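Local coordinates for protein SUBA (Escherichia coli, PDB 2IY9) that is the protease subunit of an AB5 toxin and cleaves the host endoplasmic reticulum chaperone BiP, inducing ER stress and eventual cell death, at residues Glu34-Leu39 with Asn322-Ile327. Residues are numbered along the deposited sequence; the frame is centred on the assembly and turned at random.
Sequences ETTMSL and NAEKAI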
ATOM      1  N   GLU A  34       8.962  -9.471  17.514  1.00 35.46           N
ATOM      2  CA  GLU A  34       8.424 -10.810  17.733  1.00 36.12           C
ATOM      3  C   GLU A  34       7.126 -10.759  18.531  1.00 36.07           C
ATOM      4  O   GLU A  34       6.152 -11.405  18.151  1.00 36.18           O
ATOM      5  CB  GLU A  34       9.454 -11.692  18.450  1.00 36.59           C
ATOM      6  CG  GLU A  34      10.853 -11.667  17.827  1.00 39.37           C
ATOM      7  CD  GLU A  34      11.601 -10.352  18.066  1.00 43.13           C
ATOM      8  OE1 GLU A  34      11.730  -9.936  19.241  1.00 44.59           O
ATOM      9  OE2 GLU A  34      12.062  -9.734  17.075  1.00 44.95           O
ATOM     10  N   THR A  35       7.104  -9.988  19.620  1.00 35.93           N
ATOM     11  CA  THR A  35       5.916  -9.927  20.483  1.00 36.29           C
ATOM     12  C   THR A  35       4.728  -9.253  19.795  1.00 35.81           C
ATOM     13  O   THR A  35       3.577  -9.602  20.063  1.00 35.85           O
ATOM     14  CB  THR A  35       6.182  -9.249  21.859  1.00 36.34           C
ATOM     15  OG1 THR A  35       6.328  -7.838  21.692  1.00 38.85           O
ATOM     16  CG2 THR A  35       7.429  -9.806  22.522  1.00 36.54           C
ATOM     17  N   THR A  36       5.019  -8.286  18.924  1.00 35.58           N
ATOM     18  CA  THR A  36       4.007  -7.633  18.093  1.00 34.95           C
ATOM     19  C   THR A  36       3.349  -8.673  17.194  1.00 35.16           C
ATOM     20  O   THR A  36       2.119  -8.775  17.138  1.00 35.06           O
ATOM     21  CB  THR A  36       4.639  -6.498  17.242  1.00 34.96           C
ATOM     22  OG1 THR A  36       5.078  -5.452  18.113  1.00 34.71           O
ATOM     23  CG2 THR A  36       3.644  -5.915  16.235  1.00 33.06           C
ATOM     24  N   MET A  37       4.179  -9.462  16.522  1.00 35.65           N
ATOM     25  CA  MET A  37       3.704 -10.465  15.568  1.00 36.30           C
ATOM     26  C   MET A  37       2.954 -11.615  16.235  1.00 36.18           C
ATOM     27  O   MET A  37       2.070 -12.220  15.624  1.00 35.88           O
ATOM     28  CB  MET A  37       4.860 -10.981  14.708  1.00 36.47           C
ATOM     29  CG  MET A  37       5.530  -9.886  13.898  1.00 38.73           C
ATOM     30  SD  MET A  37       4.346  -8.699  13.213  1.00 43.23           S
ATOM     31  CE  MET A  37       3.569  -9.689  11.930  1.00 41.80           C
ATOM     32  N   SER A  38       3.301 -11.894  17.492  1.00 35.83           N
ATOM     33  CA  SER A  38       2.629 -12.922  18.284  1.00 35.78           C
ATOM     34  C   SER A  38       1.144 -12.613  18.510  1.00 35.40           C
ATOM     35  O   SER A  38       0.348 -13.527  18.716  1.00 35.60           O
ATOM     36  CB  SER A  38       3.340 -13.095  19.628  1.00 35.95           C
ATOM     37  OG  SER A  38       3.035 -12.025  20.510  1.00 37.53           O
ATOM     38  N   LEU A  39       0.786 -11.328  18.451  1.00 34.60           N
ATOM     39  CA  LEU A  39      -0.591 -10.865  18.633  1.00 34.24           C
ATOM     40  C   LEU A  39      -1.522 -11.120  17.440  1.00 33.88           C
ATOM     41  O   LEU A  39      -2.743 -10.993  17.568  1.00 33.22           O
ATOM     42  CB  LEU A  39      -0.612  -9.364  18.970  1.00 34.48           C
ATOM     43  CG  LEU A  39       0.279  -8.849  20.102  1.00 35.36           C
ATOM     44  CD1 LEU A  39       0.086  -7.357  20.294  1.00 36.40           C
ATOM     45  CD2 LEU A  39       0.002  -9.596  21.399  1.00 36.03           C
ATOM     46  N   ASN A 322       3.488   3.361  13.072  1.00 24.29           N
ATOM     47  CA  ASN A 322       3.927   2.616  14.249  1.00 25.10           C
ATOM     48  C   ASN A 322       3.159   1.304  14.263  1.00 25.15           C
ATOM     49  O   ASN A 322       1.981   1.278  14.635  1.00 25.52           O
ATOM     50  CB  ASN A 322       3.653   3.400  15.540  1.00 25.15           C
ATOM     51  CG  ASN A 322       4.158   2.680  16.788  1.00 26.99           C
ATOM     52  OD1 ASN A 322       4.373   1.461  16.783  1.00 26.59           O
ATOM     53  ND2 ASN A 322       4.352   3.444  17.866  1.00 26.74           N
ATOM     54  N   ALA A 323       3.825   0.240  13.824  1.00 25.44           N
ATOM     55  CA  ALA A 323       3.210  -1.084  13.681  1.00 26.04           C
ATOM     56  C   ALA A 323       2.908  -1.717  15.025  1.00 26.43           C
ATOM     57  O   ALA A 323       1.883  -2.384  15.172  1.00 26.30           O
ATOM     58  CB  ALA A 323       4.087  -2.002  12.855  1.00 25.51           C
ATOM     59  N   GLU A 324       3.804  -1.513  15.995  1.00 27.41           N
ATOM     60  CA  GLU A 324       3.624  -2.065  17.335  1.00 28.57           C
ATOM     61  C   GLU A 324       2.303  -1.586  17.922  1.00 28.22           C
ATOM     62  O   GLU A 324       1.488  -2.393  18.372  1.00 28.26           O
ATOM     63  CB  GLU A 324       4.803  -1.713  18.260  1.00 28.73           C
ATOM     64  CG  GLU A 324       4.543  -2.059  19.738  1.00 30.70           C
ATOM     65  CD  GLU A 324       5.677  -1.632  20.648  1.00 31.60           C
ATOM     66  OE1 GLU A 324       5.581  -0.539  21.255  1.00 36.60           O
ATOM     67  OE2 GLU A 324       6.671  -2.381  20.750  1.00 36.40           O
ATOM     68  N   LYS A 325       2.094  -0.275  17.902  1.00 28.03           N
ATOM     69  CA  LYS A 325       0.879   0.327  18.420  1.00 28.13           C
ATOM     70  C   LYS A 325      -0.365  -0.025  17.586  1.00 27.71           C
ATOM     71  O   LYS A 325      -1.403  -0.358  18.157  1.00 27.79           O
ATOM     72  CB  LYS A 325       1.058   1.844  18.562  1.00 28.60           C
ATOM     73  CG  LYS A 325      -0.035   2.558  19.351  1.00 31.65           C
ATOM     74  CD  LYS A 325       0.016   2.242  20.842  1.00 37.08           C
ATOM     75  CE  LYS A 325      -0.927   3.144  21.635  1.00 38.27           C
ATOM     76  NZ  LYS A 325      -2.267   3.261  20.990  1.00 41.02           N
ATOM     77  N   ALA A 326      -0.262   0.045  16.254  1.00 27.13           N
ATOM     78  CA  ALA A 326      -1.381  -0.323  15.376  1.00 27.17           C
ATOM     79  C   ALA A 326      -1.867  -1.752  15.615  1.00 27.09           C
ATOM     80  O   ALA A 326      -3.068  -1.988  15.777  1.00 27.23           O
ATOM     81  CB  ALA A 326      -1.002  -0.135  13.899  1.00 26.49           C
ATOM     82  N   ILE A 327      -0.927  -2.692  15.631  1.00 27.48           N
ATOM     83  CA  ILE A 327      -1.251  -4.111  15.757  1.00 28.09           C
ATOM     84  C   ILE A 327      -1.744  -4.404  17.177  1.00 28.77           C
ATOM     85  O   ILE A 327      -2.793  -5.025  17.351  1.00 28.63           O
ATOM     86  CB  ILE A 327      -0.075  -5.023  15.314  1.00 28.10           C
ATOM     87  CG1 ILE A 327       0.115  -4.918  13.789  1.00 27.71           C
ATOM     88  CG2 ILE A 327      -0.309  -6.492  15.762  1.00 28.48           C
ATOM     89  CD1 ILE A 327       1.460  -5.412  13.268  1.00 27.27           C
TER
HETATM   90  O   HOH W   1       2.471  -4.685  19.159  1.00 51.88           O
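With chi1 at -67°, Thr-36 holds CG2 anti to its backbone N and OG1 anti to its carbonyl carbon, so the methyl and the hydroxyl meet different residues of 322-327. Ile-327 adopts almost the same first torsion, which places CG1 anti to the carbonyl carbon, and an anti second torsion carries CD1 to 3.7 Å from Thr-36 CG2. The two side chains cross at about a right angle, and Ile-327 CG2 packs 3.6 Å from Thr-36 O. Met-37 starts out away from the second helix, but its folded chain brings SD back to 4.4 Å from Ile-327 CD1, while Leu-39 CB approaches CG2 of the same isoleucine. The short helix 34-38 runs nearly parallel to the start of helix 323-331, at an angle of 21° and with a closest approach of 9.6 Å between the axes of 34-38 and 323-327. This joins an N-terminal element of the subtilase domain to the beginning of the A2 region, whose helix is backed by helix 271-288 through Val-281, Ala-284 and Met-285. On the polar side, Thr-36 OG1 sits 3.8 Å from Glu-324 CB, against the base of an extended glutamate chain. The hydroxyl hydrogen-bonds Gly-31 O and Thr-33 OG1, just before its helix; it also accepts from a water that donates to Glu-324 O at 2.6 Å, bridging the helices. Asn-322 is the N-cap of the second helix: its OD1 accepts from Lys-325 N at 3.1 Å with an N-H...O angle of 176°, the donor standing well above the carboxamide carbonyl plane and not on a lone pair, while ND2 hydrogen-bonds Asp-306 OD1.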